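Local coordinates for protein male-specific lethal-3 (Drosophila melanogaster, PDB 3M9Q) that recognises a trimethylated histone H3 tail through its chromodomain, as part of the MSL complex that doubles transcription of the single male X chromosome, at residues L45-R50 against Y59-H64; G23-C28 against T41-N46. The protein carries 1 engineered substitution. All coordinates share one frame; numbering follows the deposited sequence.

Interaction 1. Residues L45-R50 against Y59-H64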
# COMPACT_ATOMS: atom_id res chain seq x y z
N LEU A 45 -3.16 9.36 1.48
CA LEU A 45 -3.27 10.81 1.26
C LEU A 45 -4.32 11.18 0.25
O LEU A 45 -4.92 12.25 0.33
CB LEU A 45 -1.93 11.36 0.78
CG LEU A 45 -0.75 11.17 1.74
CD1 LEU A 45 0.50 11.78 1.11
CD2 LEU A 45 -1.08 11.79 3.10
N ASN A 46 -4.53 10.30 -0.72
CA ASN A 46 -5.45 10.57 -1.84
C ASN A 46 -5.78 9.29 -2.55
O ASN A 46 -4.95 8.39 -2.64
CB ASN A 46 -4.82 11.55 -2.84
CG ASN A 46 -5.78 12.00 -3.91
OD1 ASN A 46 -5.62 11.68 -5.10
ND2 ASN A 46 -6.80 12.73 -3.51
N VAL A 47 -7.00 9.23 -3.06
CA VAL A 47 -7.46 8.13 -3.92
C VAL A 47 -7.94 8.71 -5.25
O VAL A 47 -8.91 9.47 -5.30
CB VAL A 47 -8.59 7.32 -3.25
CG1 VAL A 47 -8.98 6.11 -4.11
CG2 VAL A 47 -8.18 6.87 -1.84
N PHE A 48 -7.24 8.35 -6.31
CA PHE A 48 -7.48 8.90 -7.65
C PHE A 48 -8.00 7.83 -8.59
O PHE A 48 -7.35 6.80 -8.80
CB PHE A 48 -6.19 9.51 -8.19
CG PHE A 48 -6.31 10.15 -9.55
CD1 PHE A 48 -7.40 10.92 -9.89
CD2 PHE A 48 -5.29 10.00 -10.46
CE1 PHE A 48 -7.48 11.52 -11.15
CE2 PHE A 48 -5.37 10.59 -11.71
CZ PHE A 48 -6.46 11.34 -12.05
N GLU A 49 -9.17 8.09 -9.14
CA GLU A 49 -9.83 7.19 -10.09
C GLU A 49 -9.37 7.49 -11.50
O GLU A 49 -9.44 8.63 -11.95
CB GLU A 49 -11.34 7.34 -10.00
CG GLU A 49 -12.14 6.36 -10.83
CD GLU A 49 -13.62 6.54 -10.58
OE1 GLU A 49 -14.20 5.75 -9.84
OE2 GLU A 49 -14.20 7.53 -11.09
N ARG A 50 -8.91 6.45 -12.19
CA ARG A 50 -8.43 6.53 -13.56
C ARG A 50 -9.06 5.44 -14.40
O ARG A 50 -9.59 4.48 -13.86
CB ARG A 50 -6.90 6.36 -13.60
CG ARG A 50 -6.13 7.35 -12.73
CD ARG A 50 -4.64 7.18 -12.92
NE ARG A 50 -4.25 7.43 -14.31
CZ ARG A 50 -3.08 7.08 -14.83
NH1 ARG A 50 -2.18 6.46 -14.08
NH2 ARG A 50 -2.81 7.35 -16.09
N TYR A 59 -7.61 2.43 -9.44
CA TYR A 59 -7.36 3.43 -8.39
C TYR A 59 -5.89 3.56 -8.05
O TYR A 59 -5.18 2.57 -7.90
CB TYR A 59 -8.20 3.13 -7.14
CG TYR A 59 -9.66 3.22 -7.50
CD1 TYR A 59 -10.33 4.44 -7.44
CD2 TYR A 59 -10.33 2.12 -8.01
CE1 TYR A 59 -11.65 4.55 -7.84
CE2 TYR A 59 -11.65 2.22 -8.42
CZ TYR A 59 -12.30 3.44 -8.33
OH TYR A 59 -13.60 3.53 -8.76
N GLU A 60 -5.45 4.81 -7.98
CA GLU A 60 -4.10 5.15 -7.55
C GLU A 60 -4.17 5.72 -6.15
O GLU A 60 -4.83 6.73 -5.92
CB GLU A 60 -3.47 6.19 -8.47
CG GLU A 60 -3.12 5.68 -9.83
CD GLU A 60 -2.24 6.65 -10.59
OE1 GLU A 60 -2.24 7.86 -10.27
OE2 GLU A 60 -1.55 6.18 -11.51
N TYR A 61 -3.49 5.06 -5.23
CA TYR A 61 -3.48 5.45 -3.82
C TYR A 61 -2.18 6.15 -3.50
O TYR A 61 -1.13 5.52 -3.44
CB TYR A 61 -3.65 4.21 -2.94
CG TYR A 61 -4.92 3.43 -3.23
CD1 TYR A 61 -6.10 3.70 -2.56
CD2 TYR A 61 -4.94 2.44 -4.20
CE1 TYR A 61 -7.27 3.00 -2.83
CE2 TYR A 61 -6.10 1.73 -4.47
CZ TYR A 61 -7.27 2.02 -3.79
OH TYR A 61 -8.43 1.33 -4.05
N LYS A 62 -2.25 7.46 -3.32
CA LYS A 62 -1.08 8.20 -2.86
C LYS A 62 -0.94 7.98 -1.37
O LYS A 62 -1.88 8.23 -0.60
CB LYS A 62 -1.18 9.70 -3.16
CG LYS A 62 0.14 10.42 -2.89
CD LYS A 62 0.11 11.91 -3.08
CE LYS A 62 1.50 12.49 -2.86
NZ LYS A 62 1.59 13.94 -3.18
N ILE A 63 0.22 7.49 -0.97
CA ILE A 63 0.48 7.18 0.43
C ILE A 63 1.71 7.85 0.98
O ILE A 63 2.66 8.19 0.27
CB ILE A 63 0.55 5.66 0.67
CG1 ILE A 63 1.75 5.03 -0.05
CG2 ILE A 63 -0.77 4.97 0.29
CD1 ILE A 63 1.95 3.54 0.30
N HIS A 64 1.64 8.05 2.29
CA HIS A 64 2.72 8.56 3.12
C HIS A 64 3.23 7.44 4.01
O HIS A 64 2.46 6.70 4.61
CB HIS A 64 2.19 9.70 4.00
CG HIS A 64 3.20 10.23 4.97
ND1 HIS A 64 4.22 11.06 4.58
CD2 HIS A 64 3.35 10.05 6.31
CE1 HIS A 64 4.96 11.37 5.63
NE2 HIS A 64 4.45 10.78 6.69
O HOH W 1 -3.73 9.43 -5.63
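Glu49 and Tyr59 run alongside each other and meet through a hydrogen bond. The phenol OH of Tyr59 donates to Glu49 OE1 at 2.5 Å, on the lone pair turned away from the other carboxylate oxygen. CG of Glu49 is anti to the backbone N (chi1 -174°), and both CB and CG lie against Tyr59 CE1. Glu49 also has a weak, long ion pair with Arg57.

A salt bridge joins Arg50 NH1 to Glu60 OE2 at 2.7 Å. The guanidinium reaches this oxygen from above the carboxylate plane. Arg50 CD packs on the same carboxylate, 3.4 Å from Glu60 CD. The other oxygen, Glu60 OE1, sits at the edge of the Phe48 ring, 3.7 Å from CD2.

The backbones pair as antiparallel neighbours in the antiparallel sheet of the chromodomain, within the hairpin of strands 39-51 and 57-65. Phe48 and Glu60 exchange two bonds, N to O in each direction. At the other end is a classic beta bulge: Leu45 and Asn46 both face Lys62. Lys62 O takes a bond from Leu45 N at 2.7 Å and a weak one from Asn46 N. Lys62 N returns a bond to Asn46 O. One water lies between Asn46 OD1 and Glu60 O, 2.9 Å from the latter, linking a side chain to the opposite backbone.

Apolar packing involves Val47, whose side chain lies on the same face as Tyr59 and Tyr61. Its CG1 is 3.8 Å from Tyr61 CE1 and also touches Tyr59 CD1. The Tyr61 hydroxyl is hydrogen-bonded to the backbone N of Leu19. At the bulge, Leu45 CD1 rests 3.9 Å from His64 CB, while His64 ND1 bonds to Asp73.

Interaction 2. Residues G23-C28 against T41-N46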
# COMPACT_ATOMS: atom_id res chain seq x y z
N GLY A 23 -7.05 9.07 4.56
CA GLY A 23 -6.87 9.11 6.01
C GLY A 23 -6.64 7.76 6.64
O GLY A 23 -6.21 7.68 7.78
N GLU A 24 -6.93 6.70 5.90
CA GLU A 24 -6.78 5.33 6.43
C GLU A 24 -5.32 4.96 6.65
O GLU A 24 -4.45 5.31 5.85
CB GLU A 24 -7.41 4.33 5.45
CG GLU A 24 -7.60 2.94 6.01
CD GLU A 24 -8.30 2.01 5.06
OE1 GLU A 24 -8.65 2.42 3.93
OE2 GLU A 24 -8.52 0.84 5.43
N ILE A 25 -5.08 4.25 7.74
CA ILE A 25 -3.78 3.62 7.96
C ILE A 25 -3.80 2.27 7.28
O ILE A 25 -4.71 1.47 7.49
CB ILE A 25 -3.45 3.44 9.46
CG1 ILE A 25 -3.51 4.78 10.21
CG2 ILE A 25 -2.07 2.80 9.63
CD1 ILE A 25 -2.63 5.87 9.63
N VAL A 26 -2.80 2.03 6.45
CA VAL A 26 -2.67 0.80 5.67
C VAL A 26 -1.24 0.30 5.75
O VAL A 26 -0.33 1.03 6.12
CB VAL A 26 -3.07 1.03 4.19
CG1 VAL A 26 -4.53 1.49 4.09
CG2 VAL A 26 -2.12 2.03 3.51
N LEU A 27 -1.03 -0.96 5.41
CA LEU A 27 0.31 -1.53 5.40
C LEU A 27 0.70 -1.78 3.95
O LEU A 27 -0.06 -2.38 3.19
CB LEU A 27 0.36 -2.83 6.22
CG LEU A 27 -0.25 -2.72 7.63
CD1 LEU A 27 -0.14 -4.04 8.38
CD2 LEU A 27 0.36 -1.59 8.46
N CYS A 28 1.86 -1.28 3.56
CA CYS A 28 2.29 -1.30 2.16
C CYS A 28 3.51 -2.19 1.98
O CYS A 28 4.52 -2.03 2.66
CB CYS A 28 2.65 0.12 1.71
SG CYS A 28 3.10 0.25 -0.05
N THR A 41 4.07 0.71 7.57
CA THR A 41 2.88 1.40 8.07
C THR A 41 2.76 2.74 7.36
O THR A 41 3.69 3.54 7.34
CB THR A 41 2.96 1.59 9.58
OG1 THR A 41 3.27 0.32 10.18
CG2 THR A 41 1.66 2.13 10.15
N SER A 42 1.60 2.95 6.74
CA SER A 42 1.39 4.06 5.82
C SER A 42 0.03 4.72 6.03
O SER A 42 -0.86 4.15 6.64
CB SER A 42 1.47 3.54 4.38
OG SER A 42 2.67 2.81 4.15
N LYS A 43 -0.10 5.93 5.51
CA LYS A 43 -1.35 6.69 5.58
C LYS A 43 -1.76 7.09 4.17
O LYS A 43 -0.95 7.61 3.41
CB LYS A 43 -1.13 7.95 6.44
CG LYS A 43 -2.34 8.88 6.56
CD LYS A 43 -1.96 10.14 7.34
CE LYS A 43 -3.13 11.09 7.55
NZ LYS A 43 -2.67 12.33 8.25
N VAL A 44 -3.02 6.89 3.85
CA VAL A 44 -3.54 7.23 2.53
C VAL A 44 -3.80 8.73 2.46
O VAL A 44 -4.56 9.30 3.25
CB VAL A 44 -4.82 6.45 2.18
CG1 VAL A 44 -5.35 6.85 0.80
CG2 VAL A 44 -4.56 4.94 2.26
N LEU A 45 -3.16 9.36 1.48
CA LEU A 45 -3.27 10.81 1.26
C LEU A 45 -4.32 11.18 0.25
O LEU A 45 -4.92 12.25 0.33
CB LEU A 45 -1.93 11.36 0.78
CG LEU A 45 -0.75 11.17 1.74
CD1 LEU A 45 0.50 11.78 1.11
CD2 LEU A 45 -1.08 11.79 3.10
N ASN A 46 -4.53 10.30 -0.72
CA ASN A 46 -5.45 10.57 -1.84
C ASN A 46 -5.78 9.29 -2.55
O ASN A 46 -4.95 8.39 -2.64
CB ASN A 46 -4.82 11.55 -2.84
CG ASN A 46 -5.78 12.00 -3.91
OD1 ASN A 46 -5.62 11.68 -5.10
ND2 ASN A 46 -6.80 12.73 -3.51
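Ile25 has CG2 anti to its backbone N, and Thr41 holds its own CG2 the same way. The two methyls meet at 3.8 Å across the strands. Chi2 of Ile25 (-55°) turns CD1 to within 4.1 Å of Lys43 CB. An alanine in place of Ile25 would probably leave the Thr41 methyl and Lys43 CB without these apolar partners.

Val26 CG1 meets Val44 CG2 at 3.9 Å, the side chains crossing at about a right angle. Val26 CG2 packs on Ser42 CB. Ser42 OG lies 3.6 Å from Cys28 CB and bonds to the carbonyl of Tyr40. Thr41 OG1 touches Leu27 CD2 and is hydrogen-bonded to Gln92 of helix 86-100.

Val26 and Ser42 exchange two backbone bonds. Val44 N bonds to Glu24 O, and Gly23 N donates to Val44 O at 2.8 Å. Gly23 has a positive phi (94°), at which a side chain would collide with the carbonyl O of the residue before. Glu24 OE2 forms a salt bridge with Lys83 of strand 81-83.

Strands 25-29 and 39-51 thus form an antiparallel hairpin in the curved sheet of a chromodomain.

Interactions 1 and 2 use successive parts of strand 39-51 and share Leu45 and Asn46. Their centres are about 10 Å apart. In interaction 1 this strand pairs with 57-65, in interaction 2 with 25-29, so it lies between the two in one antiparallel sheet. The beta bulge falls where the contacts join. Just before it, His64 O and Lys43 N lie 2.8 Å apart, a probable hydrogen bond that continues the pairing with 57-65. Ile63 of strand 57-65 reaches past the middle strand to 25-29: its CD1 packs 3.5 Å from Cys28 SG. Ile63 CB lies 3.7 Å from Lys43 O of the middle strand. Both contacts belong to the chromodomain, which reads the methylated histone tail.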